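Local atomic coordinates of SusD family protein (PDB entry 7KV1), a protein that probably binds beta-glucans at the cell surface of the gut bacterium Bacteroides uniformis, as a surface glycan-binding member of the SusD family. Residues V115-S118 with G119-R122; F154-N157 with M158-H161. All coordinates share one frame; numbering follows the deposited sequence.

How the contacts relate
Contacts 1 and 2 are eight-residue pieces, about two turns each, of two helices that follow each other in the chain, 110-129 and 138-162, both in the TPR-like part of the fold. Their centres are 11 Å apart and they touch directly. Asp116 OD1 of contact 1 lies 3.1 Å from Met158 SD of contact 2, a packing contact. Gly119, with no side chain, lets the Tyr155 ring come close, its CE2 3.4 Å from Gly119 CA. Contact 2 is wholly buried, about 11 Å from the chain centre; contact 1 lies about 17 Å out and includes an exposed lysine. Neither supplies any of the residues lining the cobalt hexammine site, such as Phe266, Arg267 and Tyr408.

Contact 1 (V115-S118 with G119-R122)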
ATOM      1  N   VAL A 115       2.749  -2.889  14.994  1.00 22.05           N
ATOM      2  CA  VAL A 115       1.607  -3.488  14.256  1.00 23.64           C
ATOM      3  C   VAL A 115       2.062  -4.777  13.568  1.00 23.64           C
ATOM      4  O   VAL A 115       1.426  -5.834  13.750  1.00 24.51           O
ATOM      5  CB  VAL A 115       1.055  -2.497  13.220  1.00 27.65           C
ATOM      6  CG1 VAL A 115       0.083  -3.181  12.278  1.00 30.02           C
ATOM      7  CG2 VAL A 115       0.420  -1.284  13.877  1.00 27.82           C
ATOM      8  N   ASP A 116       3.126  -4.703  12.768  1.00 22.88           N
ATOM      9  CA  ASP A 116       3.558  -5.860  11.935  1.00 21.10           C
ATOM     10  C   ASP A 116       3.964  -7.036  12.836  1.00 21.35           C
ATOM     11  O   ASP A 116       3.520  -8.167  12.566  1.00 20.05           O
ATOM     12  CB  ASP A 116       4.659  -5.468  10.956  1.00 21.62           C
ATOM     13  CG  ASP A 116       4.200  -4.496   9.880  1.00 22.36           C
ATOM     14  OD1 ASP A 116       2.975  -4.481   9.545  1.00 20.18           O
ATOM     15  OD2 ASP A 116       5.077  -3.743   9.397  1.00 23.17           O
ATOM     16  N   TYR A 117       4.784  -6.811  13.873  1.00 21.52           N
ATOM     17  CA  TYR A 117       5.203  -7.914  14.777  1.00 23.39           C
ATOM     18  C   TYR A 117       4.011  -8.435  15.594  1.00 23.32           C
ATOM     19  O   TYR A 117       4.036  -9.620  15.970  1.00 24.96           O
ATOM     20  CB  TYR A 117       6.444  -7.544  15.607  1.00 21.90           C
ATOM     21  CG  TYR A 117       7.703  -7.624  14.791  1.00 21.22           C
ATOM     22  CD1 TYR A 117       8.185  -8.846  14.340  1.00 21.25           C
ATOM     23  CD2 TYR A 117       8.397  -6.479  14.431  1.00 21.50           C
ATOM     24  CE1 TYR A 117       9.347  -8.928  13.581  1.00 20.83           C
ATOM     25  CE2 TYR A 117       9.557  -6.543  13.680  1.00 20.55           C
ATOM     26  CZ  TYR A 117      10.022  -7.768  13.228  1.00 20.52           C
ATOM     27  OH  TYR A 117      11.161  -7.815  12.473  1.00 20.47           O
ATOM     28  N   SER A 118       3.024  -7.605  15.913  1.00 25.28           N
ATOM     29  CA  SER A 118       1.776  -8.071  16.553  1.00 24.57           C
ATOM     30  C   SER A 118       1.030  -9.017  15.605  1.00 24.63           C
ATOM     31  O   SER A 118       0.630 -10.105  16.022  1.00 23.16           O
ATOM     32  CB  SER A 118       0.923  -6.908  16.959  1.00 26.93           C
ATOM     33  OG  SER A 118       1.598  -6.143  17.944  1.00 27.01           O
ATOM     34  N   GLY A 119       0.875  -8.627  14.344  1.00 25.23           N
ATOM     35  CA  GLY A 119       0.326  -9.528  13.319  1.00 23.71           C
ATOM     36  C   GLY A 119       1.098 -10.829  13.247  1.00 23.80           C
ATOM     37  O   GLY A 119       0.472 -11.937  13.241  1.00 25.28           O
ATOM     38  N   ILE A 120       2.414 -10.735  13.172  1.00 22.19           N
ATOM     39  CA  ILE A 120       3.277 -11.942  13.026  1.00 22.89           C
ATOM     40  C   ILE A 120       3.056 -12.878  14.233  1.00 22.79           C
ATOM     41  O   ILE A 120       2.743 -14.059  14.010  1.00 22.28           O
ATOM     42  CB  ILE A 120       4.723 -11.518  12.774  1.00 21.85           C
ATOM     43  CG1 ILE A 120       4.863 -10.933  11.371  1.00 21.95           C
ATOM     44  CG2 ILE A 120       5.666 -12.679  12.988  1.00 24.48           C
ATOM     45  CD1 ILE A 120       5.966  -9.913  11.279  1.00 23.46           C
ATOM     46  N   LYS A 121       3.102 -12.349  15.453  1.00 26.05           N
ATOM     47  CA  LYS A 121       2.865 -13.140  16.691  1.00 30.64           C
ATOM     48  C   LYS A 121       1.498 -13.835  16.625  1.00 26.08           C
ATOM     49  O   LYS A 121       1.426 -15.001  16.975  1.00 26.24           O
ATOM     50  CB  LYS A 121       2.987 -12.250  17.932  1.00 34.12           C
ATOM     51  CG  LYS A 121       4.402 -11.777  18.220  1.00 43.32           C
ATOM     52  CD  LYS A 121       4.465 -10.565  19.151  1.00 50.31           C
ATOM     53  CE  LYS A 121       5.884 -10.127  19.444  1.00 58.07           C
ATOM     54  NZ  LYS A 121       6.077  -9.793  20.875  1.00 64.66           N
ATOM     55  N   ARG A 122       0.452 -13.171  16.153  1.00 25.73           N
ATOM     56  CA  ARG A 122      -0.897 -13.792  16.107  1.00 27.30           C
ATOM     57  C   ARG A 122      -0.931 -14.850  15.009  1.00 29.22           C
ATOM     58  O   ARG A 122      -1.577 -15.909  15.226  1.00 27.72           O
ATOM     59  CB  ARG A 122      -1.979 -12.725  15.979  1.00 27.48           C
ATOM     60  CG  ARG A 122      -2.139 -11.877  17.226  1.00 26.85           C
ATOM     61  CD  ARG A 122      -2.867 -10.601  16.883  1.00 29.57           C
ATOM     62  NE  ARG A 122      -3.203  -9.878  18.091  1.00 32.36           N
ATOM     63  CZ  ARG A 122      -4.345  -9.252  18.319  1.00 32.84           C
ATOM     64  NH1 ARG A 122      -5.310  -9.248  17.422  1.00 29.84           N
ATOM     65  NH2 ARG A 122      -4.514  -8.614  19.455  1.00 37.99           N
TER
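Tyr117 and Ile120, three residues apart on alpha-helix 110-129 of the TPR-like SusD fold, lie side by side and point the same way, with Tyr117 CD1 3.9 Å from Ile120 CD1. This is the tight side of the helix. Ile120 carries CG1 anti to its carbonyl carbon (chi1 -71°), which lays the branch back along the previous turn and brings CD1 to 3.3 Å from Asp116 O. Leu159 of helix 138-162 packs on both Tyr117 and Ile120, and the Tyr117 hydroxyl is hydrogen-bonded to Pro167 O.

The other side is looser. Lys121 is exposed: its CG passes 3.1 Å from Tyr117 O, then the chain bends at its last torsion and the amine leads away from the helix. Arg122 is only partly exposed, extended from CG to NE, and NH1 bonds to Ala53 O.

Four backbone i to i+4 hydrogen bonds join the segments. The straightest is Gly119 N to Val115 O (2.9 Å, 172°). The longest is Arg122 N to Ser118 O at 3.1 Å, and the same carbonyl oxygen has Arg122 CG 3.5 Å away.

Contact 2 (F154-N157 with M158-H161); sequences FYYN and MLWH
Asn157 and His161, one turn apart on helix 138-162, meet with the amide and imidazole planes crossing at 87°. Asn157 is the residue most enclosed by this contact. With CG anti to the backbone N (chi1 177°), its side chain stands out from the helix and OD1 leans toward the next turn, meeting the edge of the Trp160 indole in the ring plane, 3.3 Å from CE3. The amide nitrogen ND2 is hydrogen-bonded to Glu239 OE2 of helix 230-244, which would fix which way the amide is flipped.

Two donors of His161 grip the carbonyl of Asn157. The backbone N makes the usual helical bond to Asn157 O at 2.9 Å, while ND1 donates to the same oxygen at 3.0 Å (148°) from the opposite face of the carbonyl plane. The acceptor lies close to the plane of the imidazole, so this second bond helps set the rotation of the ring. A phenylalanine in its place would probably leave Asn157 O with the backbone N as its one donor from this turn, the aromatic ring being set free of its polar tether.

Met158, nearly as enclosed, bends at its last torsion and turns its methyl back to the Phe154 ring, CE 3.7 Å from CE2. A bound 1,2-ethanediol, probably from crystallisation, lies about 3 Å from its side chain. On another side of the helix, Tyr156 CD1 meets Leu159 CD1 at 3.9 Å.

This piece of helix is closed in on several sides: Leu159 packs on helix 110-129, Trp160 on helix 185-201, and His161 stacks on Tyr243 of helix 230-244. Phe154 makes edge-to-face contacts with Trp288 and Tyr405, from the paired strands 286-290 and 403-407.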
ATOM      1  N   PHE A 154       2.490 -10.893   4.470  1.00 20.31           N
ATOM      2  CA  PHE A 154       1.988  -9.513   4.326  1.00 22.35           C
ATOM      3  C   PHE A 154       2.627  -8.599   5.376  1.00 21.67           C
ATOM      4  O   PHE A 154       3.153  -7.523   5.032  1.00 21.90           O
ATOM      5  CB  PHE A 154       0.471  -9.467   4.437  1.00 24.40           C
ATOM      6  CG  PHE A 154      -0.029  -8.062   4.289  1.00 23.64           C
ATOM      7  CD1 PHE A 154      -0.159  -7.505   3.036  1.00 26.79           C
ATOM      8  CD2 PHE A 154      -0.304  -7.294   5.388  1.00 24.26           C
ATOM      9  CE1 PHE A 154      -0.605  -6.204   2.892  1.00 25.26           C
ATOM     10  CE2 PHE A 154      -0.747  -5.995   5.248  1.00 26.96           C
ATOM     11  CZ  PHE A 154      -0.880  -5.449   3.996  1.00 26.82           C
ATOM     12  N   TYR A 155       2.582  -9.002   6.643  1.00 20.52           N
ATOM     13  CA  TYR A 155       3.172  -8.220   7.761  1.00 19.55           C
ATOM     14  C   TYR A 155       4.682  -8.099   7.560  1.00 19.68           C
ATOM     15  O   TYR A 155       5.211  -7.007   7.819  1.00 20.47           O
ATOM     16  CB  TYR A 155       2.811  -8.845   9.110  1.00 19.55           C
ATOM     17  CG  TYR A 155       1.350  -8.750   9.485  1.00 19.64           C
ATOM     18  CD1 TYR A 155       0.710  -7.520   9.567  1.00 19.84           C
ATOM     19  CD2 TYR A 155       0.618  -9.892   9.794  1.00 18.57           C
ATOM     20  CE1 TYR A 155      -0.622  -7.425   9.948  1.00 21.34           C
ATOM     21  CE2 TYR A 155      -0.718  -9.815  10.147  1.00 20.19           C
ATOM     22  CZ  TYR A 155      -1.332  -8.579  10.252  1.00 21.40           C
ATOM     23  OH  TYR A 155      -2.644  -8.509  10.598  1.00 22.11           O
ATOM     24  N   TYR A 156       5.381  -9.185   7.155  1.00 20.02           N
ATOM     25  CA  TYR A 156       6.844  -9.136   6.989  1.00 18.56           C
ATOM     26  C   TYR A 156       7.162  -8.239   5.799  1.00 19.07           C
ATOM     27  O   TYR A 156       8.221  -7.555   5.786  1.00 17.71           O
ATOM     28  CB  TYR A 156       7.451 -10.523   6.826  1.00 19.54           C
ATOM     29  CG  TYR A 156       7.904 -11.121   8.127  1.00 19.18           C
ATOM     30  CD1 TYR A 156       8.920 -10.522   8.854  1.00 19.35           C
ATOM     31  CD2 TYR A 156       7.308 -12.268   8.634  1.00 20.25           C
ATOM     32  CE1 TYR A 156       9.349 -11.060  10.052  1.00 19.10           C
ATOM     33  CE2 TYR A 156       7.743 -12.828   9.830  1.00 20.87           C
ATOM     34  CZ  TYR A 156       8.753 -12.207  10.544  1.00 20.37           C
ATOM     35  OH  TYR A 156       9.149 -12.684  11.766  1.00 21.49           O
ATOM     36  N   ASN A 157       6.288  -8.272   4.791  1.00 18.82           N
ATOM     37  CA  ASN A 157       6.514  -7.495   3.549  1.00 18.43           C
ATOM     38  C   ASN A 157       6.546  -5.996   3.897  1.00 17.80           C
ATOM     39  O   ASN A 157       7.353  -5.245   3.324  1.00 17.34           O
ATOM     40  CB  ASN A 157       5.447  -7.839   2.508  1.00 17.31           C
ATOM     41  CG  ASN A 157       5.603  -7.016   1.257  1.00 17.52           C
ATOM     42  OD1 ASN A 157       6.711  -6.923   0.708  1.00 16.70           O
ATOM     43  ND2 ASN A 157       4.497  -6.416   0.830  1.00 17.27           N
ATOM     44  N   MET A 158       5.644  -5.563   4.776  1.00 17.88           N
ATOM     45  CA  MET A 158       5.599  -4.167   5.270  1.00 18.29           C
ATOM     46  C   MET A 158       6.903  -3.828   6.009  1.00 17.76           C
ATOM     47  O   MET A 158       7.546  -2.819   5.672  1.00 17.33           O
ATOM     48  CB  MET A 158       4.388  -3.958   6.183  1.00 18.45           C
ATOM     49  CG  MET A 158       4.054  -2.520   6.415  1.00 21.14           C
ATOM     50  SD  MET A 158       2.508  -2.393   7.362  1.00 24.81           S
ATOM     51  CE  MET A 158       1.336  -3.079   6.197  1.00 23.17           C
ATOM     52  N   LEU A 159       7.330  -4.671   6.941  1.00 17.88           N
ATOM     53  CA  LEU A 159       8.610  -4.483   7.679  1.00 18.56           C
ATOM     54  C   LEU A 159       9.768  -4.354   6.691  1.00 18.31           C
ATOM     55  O   LEU A 159      10.611  -3.449   6.851  1.00 18.44           O
ATOM     56  CB  LEU A 159       8.848  -5.667   8.616  1.00 18.55           C
ATOM     57  CG  LEU A 159       7.939  -5.714   9.837  1.00 19.18           C
ATOM     58  CD1 LEU A 159       8.002  -7.094  10.480  1.00 21.26           C
ATOM     59  CD2 LEU A 159       8.314  -4.621  10.849  1.00 21.81           C
ATOM     60  N   TRP A 160       9.829  -5.277   5.745  1.00 17.73           N
ATOM     61  CA  TRP A 160      10.910  -5.355   4.745  1.00 17.02           C
ATOM     62  C   TRP A 160      10.924  -4.069   3.938  1.00 17.42           C
ATOM     63  O   TRP A 160      12.013  -3.522   3.741  1.00 18.62           O
ATOM     64  CB  TRP A 160      10.690  -6.581   3.859  1.00 17.32           C
ATOM     65  CG  TRP A 160      11.634  -6.735   2.716  1.00 16.90           C
ATOM     66  CD1 TRP A 160      12.989  -6.884   2.751  1.00 17.64           C
ATOM     67  CD2 TRP A 160      11.262  -6.851   1.335  1.00 16.70           C
ATOM     68  NE1 TRP A 160      13.485  -7.018   1.474  1.00 17.43           N
ATOM     69  CE2 TRP A 160      12.455  -7.009   0.589  1.00 16.12           C
ATOM     70  CE3 TRP A 160      10.050  -6.734   0.642  1.00 16.46           C
ATOM     71  CZ2 TRP A 160      12.463  -7.074  -0.805  1.00 17.10           C
ATOM     72  CZ3 TRP A 160      10.049  -6.883  -0.727  1.00 16.74           C
ATOM     73  CH2 TRP A 160      11.239  -7.052  -1.445  1.00 16.25           C
ATOM     74  N   HIS A 161       9.762  -3.578   3.503  1.00 17.38           N
ATOM     75  CA  HIS A 161       9.686  -2.363   2.640  1.00 18.01           C
ATOM     76  C   HIS A 161      10.222  -1.140   3.390  1.00 17.73           C
ATOM     77  O   HIS A 161      10.923  -0.318   2.761  1.00 20.37           O
ATOM     78  CB  HIS A 161       8.249  -2.101   2.146  1.00 17.77           C
ATOM     79  CG  HIS A 161       7.893  -2.693   0.821  1.00 18.90           C
ATOM     80  ND1 HIS A 161       7.623  -4.030   0.644  1.00 18.20           N
ATOM     81  CD2 HIS A 161       7.761  -2.125  -0.403  1.00 20.60           C
ATOM     82  CE1 HIS A 161       7.278  -4.245  -0.606  1.00 18.05           C
ATOM     83  NE2 HIS A 161       7.396  -3.098  -1.284  1.00 19.19           N
TER